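Local structure of putative diflavin flavoprotein A 3 (Synechocystis sp., 6H0C) at residues Q340-W350 and F367-F378; A255-A263 and A303-S314. The protein probably passes electrons from NADH to oxygen, reducing it to water, with this chain being its flavodiiron core of a metallo-hydrolase-like part and a flavodoxin-like part. All coordinates share one frame; numbering follows the deposited sequence.

Contact 1 of 2, residues Q340-W350 and F367-F378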
loop_
_atom_site.group_PDB
_atom_site.type_symbol
_atom_site.label_atom_id
_atom_site.label_comp_id
_atom_site.label_asym_id
_atom_site.label_seq_id
_atom_site.Cartn_x
_atom_site.Cartn_y
_atom_site.Cartn_z
ATOM N N GLN A 340 15.432 -19.167 -15.192
ATOM C CA GLN A 340 14.525 -18.082 -14.841
ATOM C C GLN A 340 14.859 -16.828 -15.648
ATOM O O GLN A 340 16.031 -16.479 -15.827
ATOM C CB GLN A 340 14.580 -17.778 -13.336
ATOM C CG GLN A 340 13.852 -18.793 -12.451
ATOM C CD GLN A 340 13.169 -18.128 -11.257
ATOM O OE1 GLN A 340 12.685 -16.996 -11.358
ATOM N NE2 GLN A 340 13.129 -18.827 -10.124
ATOM N N LEU A 341 13.823 -16.157 -16.134
ATOM C CA LEU A 341 13.994 -14.898 -16.840
ATOM C C LEU A 341 14.275 -13.775 -15.838
ATOM O O LEU A 341 13.684 -13.736 -14.754
ATOM C CB LEU A 341 12.755 -14.588 -17.671
ATOM C CG LEU A 341 12.913 -13.503 -18.724
ATOM C CD1 LEU A 341 13.984 -13.909 -19.716
ATOM C CD2 LEU A 341 11.579 -13.232 -19.421
ATOM N N CYS A 342 15.180 -12.870 -16.199
ATOM C CA CYS A 342 15.648 -11.833 -15.281
ATOM C C CYS A 342 15.300 -10.426 -15.773
ATOM O O CYS A 342 15.137 -10.205 -16.970
ATOM C CB CYS A 342 17.161 -11.960 -15.087
ATOM S SG CYS A 342 17.878 -10.661 -14.074
ATOM N N GLY A 343 15.191 -9.479 -14.845
ATOM C CA GLY A 343 14.965 -8.084 -15.186
ATOM C C GLY A 343 15.504 -7.150 -14.116
ATOM O O GLY A 343 15.492 -7.485 -12.931
ATOM N N VAL A 344 15.978 -5.975 -14.527
ATOM C CA VAL A 344 16.522 -4.988 -13.593
ATOM C C VAL A 344 15.990 -3.578 -13.873
ATOM O O VAL A 344 15.957 -3.136 -15.026
ATOM C CB VAL A 344 18.066 -4.962 -13.650
ATOM C CG1 VAL A 344 18.623 -3.935 -12.674
ATOM C CG2 VAL A 344 18.633 -6.348 -13.358
ATOM N N PHE A 345 15.576 -2.870 -12.823
ATOM C CA PHE A 345 15.149 -1.472 -12.966
ATOM C C PHE A 345 15.505 -0.631 -11.752
ATOM O O PHE A 345 15.866 -1.158 -10.696
ATOM C CB PHE A 345 13.644 -1.379 -13.207
ATOM C CG PHE A 345 12.809 -1.792 -12.025
ATOM C CD1 PHE A 345 12.256 -0.839 -11.181
ATOM C CD2 PHE A 345 12.567 -3.139 -11.761
ATOM C CE1 PHE A 345 11.470 -1.223 -10.090
ATOM C CE2 PHE A 345 11.785 -3.531 -10.670
ATOM C CZ PHE A 345 11.242 -2.573 -9.836
ATOM N N GLY A 346 15.391 0.682 -11.902
ATOM C CA GLY A 346 15.624 1.575 -10.788
ATOM C C GLY A 346 15.571 3.047 -11.150
ATOM O O GLY A 346 15.583 3.412 -12.325
ATOM N N SER A 347 15.496 3.888 -10.124
ATOM C CA SER A 347 15.648 5.329 -10.281
ATOM C C SER A 347 16.943 5.753 -9.610
ATOM O O SER A 347 17.491 5.032 -8.767
ATOM C CB SER A 347 14.484 6.091 -9.662
ATOM O OG SER A 347 14.548 6.005 -8.251
ATOM N N PHE A 348 17.425 6.934 -9.967
ATOM C CA PHE A 348 18.597 7.480 -9.304
ATOM C C PHE A 348 18.719 8.964 -9.558
ATOM O O PHE A 348 18.092 9.501 -10.476
ATOM C CB PHE A 348 19.852 6.763 -9.773
ATOM C CG PHE A 348 20.035 6.787 -11.251
ATOM C CD1 PHE A 348 20.897 7.694 -11.837
ATOM C CD2 PHE A 348 19.344 5.903 -12.060
ATOM C CE1 PHE A 348 21.069 7.715 -13.203
ATOM C CE2 PHE A 348 19.518 5.917 -13.428
ATOM C CZ PHE A 348 20.381 6.822 -13.999
ATOM N N GLY A 349 19.527 9.618 -8.730
ATOM C CA GLY A 349 19.797 11.027 -8.893
ATOM C C GLY A 349 20.796 11.196 -10.008
ATOM O O GLY A 349 20.439 11.235 -11.187
ATOM N N TRP A 350 22.063 11.272 -9.641
ATOM C CA TRP A 350 23.092 11.470 -10.643
ATOM C C TRP A 350 23.994 10.244 -10.760
ATOM O O TRP A 350 24.832 10.162 -11.658
ATOM C CB TRP A 350 23.907 12.729 -10.327
ATOM C CG TRP A 350 24.202 12.965 -8.860
ATOM C CD1 TRP A 350 24.889 12.137 -8.015
ATOM C CD2 TRP A 350 23.855 14.126 -8.088
ATOM N NE1 TRP A 350 24.976 12.704 -6.764
ATOM C CE2 TRP A 350 24.352 13.925 -6.783
ATOM C CE3 TRP A 350 23.168 15.310 -8.371
ATOM C CZ2 TRP A 350 24.186 14.865 -5.765
ATOM C CZ3 TRP A 350 23.004 16.241 -7.360
ATOM C CH2 TRP A 350 23.512 16.013 -6.072
ATOM N N PHE A 367 21.980 -15.395 -16.534
ATOM C CA PHE A 367 20.555 -15.191 -16.768
ATOM C C PHE A 367 20.305 -14.446 -18.064
ATOM O O PHE A 367 21.114 -13.619 -18.487
ATOM C CB PHE A 367 19.914 -14.431 -15.608
ATOM C CG PHE A 367 19.974 -15.169 -14.310
ATOM C CD1 PHE A 367 19.006 -16.101 -13.987
ATOM C CD2 PHE A 367 21.007 -14.943 -13.420
ATOM C CE1 PHE A 367 19.066 -16.785 -12.796
ATOM C CE2 PHE A 367 21.069 -15.626 -12.229
ATOM C CZ PHE A 367 20.100 -16.550 -11.918
ATOM N N SER A 368 19.183 -14.755 -18.702
ATOM C CA SER A 368 18.723 -13.979 -19.846
ATOM C C SER A 368 17.761 -12.908 -19.355
ATOM O O SER A 368 17.073 -13.088 -18.344
ATOM C CB SER A 368 18.051 -14.875 -20.881
ATOM O OG SER A 368 18.929 -15.906 -21.292
ATOM N N PHE A 369 17.718 -11.789 -20.062
ATOM C CA PHE A 369 16.917 -10.672 -19.601
ATOM C C PHE A 369 15.573 -10.586 -20.330
ATOM O O PHE A 369 15.489 -10.850 -21.525
ATOM C CB PHE A 369 17.725 -9.388 -19.747
ATOM C CG PHE A 369 18.907 -9.321 -18.812
ATOM C CD1 PHE A 369 18.802 -8.682 -17.578
ATOM C CD2 PHE A 369 20.115 -9.912 -19.148
ATOM C CE1 PHE A 369 19.885 -8.621 -16.704
ATOM C CE2 PHE A 369 21.198 -9.851 -18.277
ATOM C CZ PHE A 369 21.082 -9.208 -17.055
ATOM N N GLY A 370 14.519 -10.237 -19.594
ATOM C CA GLY A 370 13.167 -10.209 -20.137
ATOM C C GLY A 370 12.731 -8.858 -20.675
ATOM O O GLY A 370 11.742 -8.756 -21.395
ATOM N N PHE A 371 13.453 -7.813 -20.291
ATOM C CA PHE A 371 13.341 -6.513 -20.936
ATOM C C PHE A 371 14.665 -5.806 -20.758
ATOM O O PHE A 371 15.483 -6.210 -19.928
ATOM C CB PHE A 371 12.177 -5.672 -20.371
ATOM C CG PHE A 371 12.170 -5.534 -18.863
ATOM C CD1 PHE A 371 11.127 -6.057 -18.117
ATOM C CD2 PHE A 371 13.185 -4.855 -18.198
ATOM C CE1 PHE A 371 11.106 -5.920 -16.737
ATOM C CE2 PHE A 371 13.172 -4.720 -16.819
ATOM C CZ PHE A 371 12.130 -5.252 -16.087
ATOM N N ASP A 372 14.893 -4.765 -21.547
ATOM C CA ASP A 372 16.112 -3.985 -21.404
ATOM C C ASP A 372 16.101 -3.273 -20.052
ATOM O O ASP A 372 15.079 -2.717 -19.650
ATOM C CB ASP A 372 16.249 -2.983 -22.550
ATOM C CG ASP A 372 16.424 -3.661 -23.897
ATOM O OD1 ASP A 372 17.127 -4.692 -23.949
ATOM O OD2 ASP A 372 15.859 -3.169 -24.901
ATOM N N THR A 373 17.237 -3.305 -19.359
ATOM C CA THR A 373 17.371 -2.684 -18.046
ATOM C C THR A 373 16.830 -1.257 -18.035
ATOM O O THR A 373 17.121 -0.461 -18.923
ATOM C CB THR A 373 18.836 -2.685 -17.584
ATOM O OG1 THR A 373 19.270 -4.040 -17.403
ATOM C CG2 THR A 373 18.985 -1.930 -16.270
ATOM N N ILE A 374 16.018 -0.953 -17.029
ATOM C CA ILE A 374 15.344 0.332 -16.944
ATOM C C ILE A 374 16.054 1.290 -15.998
ATOM O O ILE A 374 16.230 0.995 -14.816
ATOM C CB ILE A 374 13.893 0.154 -16.468
ATOM C CG1 ILE A 374 13.062 -0.520 -17.559
ATOM C CG2 ILE A 374 13.286 1.486 -16.083
ATOM C CD1 ILE A 374 11.717 -1.002 -17.059
ATOM N N ARG A 375 16.456 2.439 -16.531
ATOM C CA ARG A 375 17.091 3.484 -15.741
ATOM C C ARG A 375 16.275 4.777 -15.811
ATOM O O ARG A 375 16.173 5.399 -16.864
ATOM C CB ARG A 375 18.518 3.722 -16.233
ATOM C CG ARG A 375 19.439 2.526 -16.028
ATOM C CD ARG A 375 20.824 2.761 -16.617
ATOM N NE ARG A 375 21.766 1.709 -16.241
ATOM C CZ ARG A 375 21.959 0.592 -16.941
ATOM N NH1 ARG A 375 21.272 0.373 -18.056
ATOM N NH2 ARG A 375 22.841 -0.308 -16.525
ATOM N N VAL A 376 15.683 5.169 -14.687
ATOM C CA VAL A 376 14.875 6.384 -14.625
ATOM C C VAL A 376 15.541 7.461 -13.789
ATOM O O VAL A 376 15.690 7.301 -12.573
ATOM C CB VAL A 376 13.489 6.108 -14.027
ATOM C CG1 VAL A 376 12.686 7.404 -13.952
ATOM C CG2 VAL A 376 12.763 5.055 -14.847
ATOM N N LYS A 377 15.922 8.565 -14.430
ATOM C CA LYS A 377 16.578 9.659 -13.712
ATOM C C LYS A 377 15.566 10.659 -13.122
ATOM O O LYS A 377 14.718 11.210 -13.831
ATOM C CB LYS A 377 17.572 10.379 -14.628
ATOM C CG LYS A 377 18.895 10.754 -13.938
ATOM C CD LYS A 377 19.822 11.496 -14.905
ATOM C CE LYS A 377 21.118 11.936 -14.249
ATOM N NZ LYS A 377 21.952 12.737 -15.196
ATOM N N PHE A 378 15.680 10.866 -11.810
ATOM C CA PHE A 378 14.761 11.688 -11.016
ATOM C C PHE A 378 13.308 11.213 -11.133
ATOM O O PHE A 378 13.050 10.046 -11.425
ATOM C CB PHE A 378 14.869 13.167 -11.406
ATOM C CG PHE A 378 14.501 14.118 -10.287
ATOM C CD1 PHE A 378 14.511 13.689 -8.965
ATOM C CD2 PHE A 378 14.127 15.428 -10.559
ATOM C CE1 PHE A 378 14.170 14.551 -7.935
ATOM C CE2 PHE A 378 13.783 16.295 -9.532
ATOM C CZ PHE A 378 13.806 15.856 -8.219
HETATM O O HOH W 1 17.584 -16.887 -17.857
HETATM O O HOH W 2 16.788 -5.947 -17.370
#

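Contact 2 of 2, residues A255-A263 and A303-S314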
loop_
_atom_site.group_PDB
_atom_site.type_symbol
_atom_site.label_atom_id
_atom_site.label_comp_id
_atom_site.label_asym_id
_atom_site.label_seq_id
_atom_site.Cartn_x
_atom_site.Cartn_y
_atom_site.Cartn_z
ATOM N N ALA A 255 -0.754 -19.723 -14.320
ATOM C CA ALA A 255 0.269 -20.745 -14.544
ATOM C C ALA A 255 1.672 -20.234 -14.262
ATOM O O ALA A 255 2.530 -20.976 -13.780
ATOM C CB ALA A 255 0.187 -21.265 -15.970
ATOM N N LEU A 256 1.904 -18.966 -14.576
ATOM C CA LEU A 256 3.230 -18.397 -14.439
ATOM C C LEU A 256 3.251 -17.334 -13.349
ATOM O O LEU A 256 2.242 -16.673 -13.086
ATOM C CB LEU A 256 3.689 -17.824 -15.777
ATOM C CG LEU A 256 3.951 -18.893 -16.849
ATOM C CD1 LEU A 256 4.298 -18.261 -18.190
ATOM C CD2 LEU A 256 5.060 -19.874 -16.424
ATOM N N ASN A 257 4.405 -17.188 -12.707
ATOM C CA ASN A 257 4.563 -16.225 -11.627
ATOM C C ASN A 257 5.908 -15.504 -11.709
ATOM O O ASN A 257 6.931 -16.106 -12.060
ATOM C CB ASN A 257 4.419 -16.920 -10.273
ATOM C CG ASN A 257 4.778 -16.014 -9.110
ATOM O OD1 ASN A 257 5.954 -15.744 -8.871
ATOM N ND2 ASN A 257 3.766 -15.553 -8.368
ATOM N N VAL A 258 5.906 -14.215 -11.384
ATOM C CA VAL A 258 7.140 -13.442 -11.348
ATOM C C VAL A 258 7.406 -12.959 -9.936
ATOM O O VAL A 258 6.519 -12.394 -9.301
ATOM C CB VAL A 258 7.093 -12.217 -12.289
ATOM C CG1 VAL A 258 8.316 -11.319 -12.060
ATOM C CG2 VAL A 258 6.993 -12.659 -13.747
ATOM N N ALA A 259 8.624 -13.191 -9.450
ATOM C CA ALA A 259 9.073 -12.635 -8.174
ATOM C C ALA A 259 9.633 -11.239 -8.425
ATOM O O ALA A 259 10.612 -11.074 -9.151
ATOM C CB ALA A 259 10.114 -13.527 -7.531
ATOM N N LEU A 260 8.991 -10.234 -7.844
ATOM C CA LEU A 260 9.367 -8.850 -8.079
ATOM C C LEU A 260 9.917 -8.285 -6.794
ATOM O O LEU A 260 9.167 -7.939 -5.880
ATOM C CB LEU A 260 8.168 -8.035 -8.567
ATOM C CG LEU A 260 8.287 -6.511 -8.627
ATOM C CD1 LEU A 260 9.382 -6.102 -9.577
ATOM C CD2 LEU A 260 6.956 -5.904 -9.064
ATOM N N ILE A 261 11.238 -8.217 -6.726
ATOM C CA ILE A 261 11.938 -7.787 -5.526
ATOM C C ILE A 261 12.321 -6.314 -5.641
ATOM O O ILE A 261 13.128 -5.958 -6.505
ATOM C CB ILE A 261 13.204 -8.646 -5.307
ATOM C CG1 ILE A 261 12.810 -10.122 -5.175
ATOM C CG2 ILE A 261 13.992 -8.139 -4.110
ATOM C CD1 ILE A 261 13.961 -11.096 -5.288
ATOM N N TYR A 262 11.743 -5.452 -4.806
ATOM C CA TYR A 262 12.159 -4.049 -4.816
ATOM C C TYR A 262 12.625 -3.581 -3.436
ATOM O O TYR A 262 12.313 -4.201 -2.422
ATOM C CB TYR A 262 11.041 -3.150 -5.350
ATOM C CG TYR A 262 9.697 -3.282 -4.670
ATOM C CD1 TYR A 262 9.408 -2.567 -3.524
ATOM C CD2 TYR A 262 8.702 -4.100 -5.200
ATOM C CE1 TYR A 262 8.170 -2.678 -2.908
ATOM C CE2 TYR A 262 7.466 -4.209 -4.597
ATOM C CZ TYR A 262 7.202 -3.493 -3.450
ATOM O OH TYR A 262 5.967 -3.593 -2.835
ATOM N N ALA A 263 13.386 -2.491 -3.407
ATOM C CA ALA A 263 14.157 -2.133 -2.220
ATOM C C ALA A 263 13.303 -1.743 -1.010
ATOM O O ALA A 263 13.591 -2.167 0.111
ATOM C CB ALA A 263 15.115 -1.009 -2.556
ATOM N N ALA A 303 9.457 -17.434 -2.889
ATOM C CA ALA A 303 9.065 -16.715 -4.086
ATOM C C ALA A 303 9.902 -17.194 -5.271
ATOM O O ALA A 303 9.356 -17.546 -6.315
ATOM C CB ALA A 303 9.211 -15.215 -3.884
ATOM N N ILE A 304 11.224 -17.224 -5.098
ATOM C CA ILE A 304 12.132 -17.646 -6.163
ATOM C C ILE A 304 11.907 -19.122 -6.524
ATOM O O ILE A 304 12.033 -19.527 -7.687
ATOM C CB ILE A 304 13.606 -17.424 -5.766
ATOM C CG1 ILE A 304 13.927 -15.926 -5.678
ATOM C CG2 ILE A 304 14.535 -18.100 -6.770
ATOM C CD1 ILE A 304 13.664 -15.165 -6.968
ATOM N N GLY A 305 11.555 -19.917 -5.520
ATOM C CA GLY A 305 11.265 -21.324 -5.718
ATOM C C GLY A 305 10.043 -21.598 -6.587
ATOM O O GLY A 305 9.966 -22.653 -7.219
ATOM N N LYS A 306 9.089 -20.668 -6.633
ATOM C CA LYS A 306 7.897 -20.888 -7.453
ATOM C C LYS A 306 7.803 -19.970 -8.687
ATOM O O LYS A 306 6.860 -20.081 -9.471
ATOM C CB LYS A 306 6.629 -20.756 -6.589
ATOM C CG LYS A 306 6.071 -19.353 -6.428
ATOM C CD LYS A 306 4.859 -19.354 -5.479
ATOM C CE LYS A 306 4.130 -17.998 -5.450
ATOM N NZ LYS A 306 4.982 -16.877 -4.942
ATOM N N SER A 307 8.781 -19.088 -8.886
ATOM C CA SER A 307 8.685 -18.122 -9.983
ATOM C C SER A 307 9.307 -18.625 -11.281
ATOM O O SER A 307 10.210 -19.464 -11.269
ATOM C CB SER A 307 9.338 -16.788 -9.598
ATOM O OG SER A 307 10.732 -16.942 -9.363
ATOM N N ALA A 308 8.812 -18.094 -12.394
ATOM C CA ALA A 308 9.352 -18.390 -13.715
ATOM C C ALA A 308 10.351 -17.311 -14.111
ATOM O O ALA A 308 11.195 -17.509 -14.990
ATOM C CB ALA A 308 8.228 -18.490 -14.747
ATOM N N GLY A 309 10.228 -16.157 -13.467
ATOM C CA GLY A 309 11.157 -15.061 -13.668
ATOM C C GLY A 309 11.236 -14.248 -12.391
ATOM O O GLY A 309 10.362 -14.365 -11.531
ATOM N N PHE A 310 12.289 -13.449 -12.256
ATOM C CA PHE A 310 12.408 -12.503 -11.149
ATOM C C PHE A 310 12.929 -11.168 -11.664
ATOM O O PHE A 310 13.629 -11.109 -12.679
ATOM C CB PHE A 310 13.328 -13.045 -10.044
ATOM C CG PHE A 310 14.754 -13.301 -10.492
ATOM C CD1 PHE A 310 15.707 -12.305 -10.418
ATOM C CD2 PHE A 310 15.136 -14.546 -10.976
ATOM C CE1 PHE A 310 17.007 -12.538 -10.828
ATOM C CE2 PHE A 310 16.437 -14.783 -11.381
ATOM C CZ PHE A 310 17.372 -13.780 -11.310
ATOM N N ILE A 311 12.587 -10.102 -10.951
ATOM C CA ILE A 311 12.958 -8.742 -11.321
ATOM C C ILE A 311 13.437 -7.990 -10.087
ATOM O O ILE A 311 12.773 -8.027 -9.054
ATOM C CB ILE A 311 11.766 -7.995 -11.940
ATOM C CG1 ILE A 311 11.220 -8.761 -13.158
ATOM C CG2 ILE A 311 12.151 -6.569 -12.300
ATOM C CD1 ILE A 311 9.993 -8.121 -13.815
ATOM N N PHE A 312 14.587 -7.325 -10.182
ATOM C CA PHE A 312 15.109 -6.502 -9.083
ATOM C C PHE A 312 14.957 -5.012 -9.385
ATOM O O PHE A 312 15.277 -4.559 -10.493
ATOM C CB PHE A 312 16.589 -6.806 -8.811
ATOM C CG PHE A 312 16.829 -7.906 -7.789
ATOM C CD1 PHE A 312 17.512 -7.636 -6.606
ATOM C CD2 PHE A 312 16.407 -9.210 -8.023
ATOM C CE1 PHE A 312 17.761 -8.642 -5.674
ATOM C CE2 PHE A 312 16.652 -10.219 -7.091
ATOM C CZ PHE A 312 17.326 -9.931 -5.915
ATOM N N GLY A 313 14.473 -4.260 -8.396
ATOM C CA GLY A 313 14.360 -2.814 -8.497
ATOM C C GLY A 313 15.105 -2.177 -7.339
ATOM O O GLY A 313 14.875 -2.522 -6.177
ATOM N N SER A 314 16.003 -1.244 -7.636
ATOM C CA SER A 314 16.838 -0.681 -6.577
ATOM C C SER A 314 17.197 0.777 -6.822
ATOM O O SER A 314 17.519 1.161 -7.943
ATOM C CB SER A 314 18.126 -1.513 -6.421
ATOM O OG SER A 314 18.988 -0.970 -5.437
HETATM O O HOH W 3 5.823 -19.633 -12.216
HETATM O O HOH W 4 6.998 -15.980 -6.462
#

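Contact 1 of 2, residues Q340-W350 and F367-F378
Cys342 pairs with the 367-378 segment through both its N-H and its C=O: its N donates to Ser368 O at 2.9 Å, and its O accepts from Gly370 N at 2.7 Å. The sulfur, set opposite the backbone N (chi1 176°), runs out to the Phe369 ring and lies 3.9 Å from Phe369 CE1, an oblique sulfur-aromatic contact. On the opposite face of the sheet Leu341 presses its CD2 tightly against Gly370 CA, 3.5 Å away. Phe371 then turns its ring edge to Val344 O, in the ring plane.

Here the second strand bulges outward and the pairing slips by two residues. A water bridges the break, accepting from Val344 N and donating to Phe371 O and to Thr373 OG1. Regular parallel pairing resumes as Ile374 N reaches Val344 O at 3.0 Å, followed by a weak bond from Gly346 N to Ile374 O and another from Val376 N to Gly346 O at 2.9 Å. Phe345 CB and Ile374 CB meet at 3.6 Å on one face. On the other, the Phe348 ring receives Arg375 CB at its edge, 3.7 Å from Phe348 CE2, while the guanidinium carries on to salt bridges with Asp356 and Glu359. Glu359 also bonds Thr373 OG1, so one helix holds both side chains.

The pair belongs to a beta-alpha-beta unit whose crossover, helix 353-364, packs on the face of Cys342 and Val344; helices 268-281 and 382-404 cover the face of Phe345 and Ile374. Strand 309-313 flanks 341-348 on its other side, leaving 368-377 at the sheet edge.

Contact 2 of 2, residues A255-A263 and A303-S314
Ile261 turns CG1 away from its carbonyl carbon (chi1 -59°), which sets the side chain alongside Phe312, both pointing the same way. Its CB stands over the centre of the Phe312 ring, 4.2 Å from the centroid in a CH-pi contact, and the branch ending in CD1 comes down to 3.4 Å from Phe312 CE2. Asn257 has CG opposite its backbone N (chi1 171°), which sends its amide toward Lys306 and Ser307. There OD1 lies 3.6 Å from Ser307 CB and accepts from a water that also donates to Ala303 O and accepts from Lys306 NZ. Lys306, bent at its last torsion, and Asn257 ND2 both reach Thr288 OG1 on the next strand, so the turn after the helix is tied to the sheet by a polar cluster.

The backbones run parallel in unbroken register from Val258 to Tyr262. Asn257 O starts the pairing by taking Ala308 N at 2.8 Å. Ala259 and Ile261 each use both N and O toward strand 309-313: Ile261 N meets Ile311 O at 2.8 Å, and Gly313 N returns to Ile261 O at 2.9 Å. A weak bond from Ala263 N to Gly313 O closes the series.

One face of the pair lies toward helix 297-306, where Ala259 CB is 4.0 Å from Ile304 CD1 and touches Ala303, and toward helix 323-335, whose Thr332 meets Ile261 and Phe312. On the other face Val258 and Leu260 cross Ile311 at an angle, covered by helices 268-281 and 382-404. Parallel central strands with helices on both faces, ordered 2-1-3-4-5, are the hallmark of the flavodoxin-like fold, and this pair joins its first and third strands.

Contacts 1 and 2 lie in one five-stranded parallel sheet, their centres about 13 Å apart, within the flavodoxin-like part of the chain. Contact 2 closes before contact 1 opens along the sequence, and strands 309-313 and 341-348 are neighbours that join them: across that seam Phe310 N lies 2.9 Å from Leu341 O, a probable hydrogen bond, and Gln340 OE1 probably bonds Ser307 OG. Together they account for four strands in the order 257-262, 309-313, 341-348, 368-377, with 286-291 beyond the first. Helices 268-281 and 382-404 cover side chains of both contacts, so both lie within the helix-sheet-helix layering of one flavodoxin-like domain.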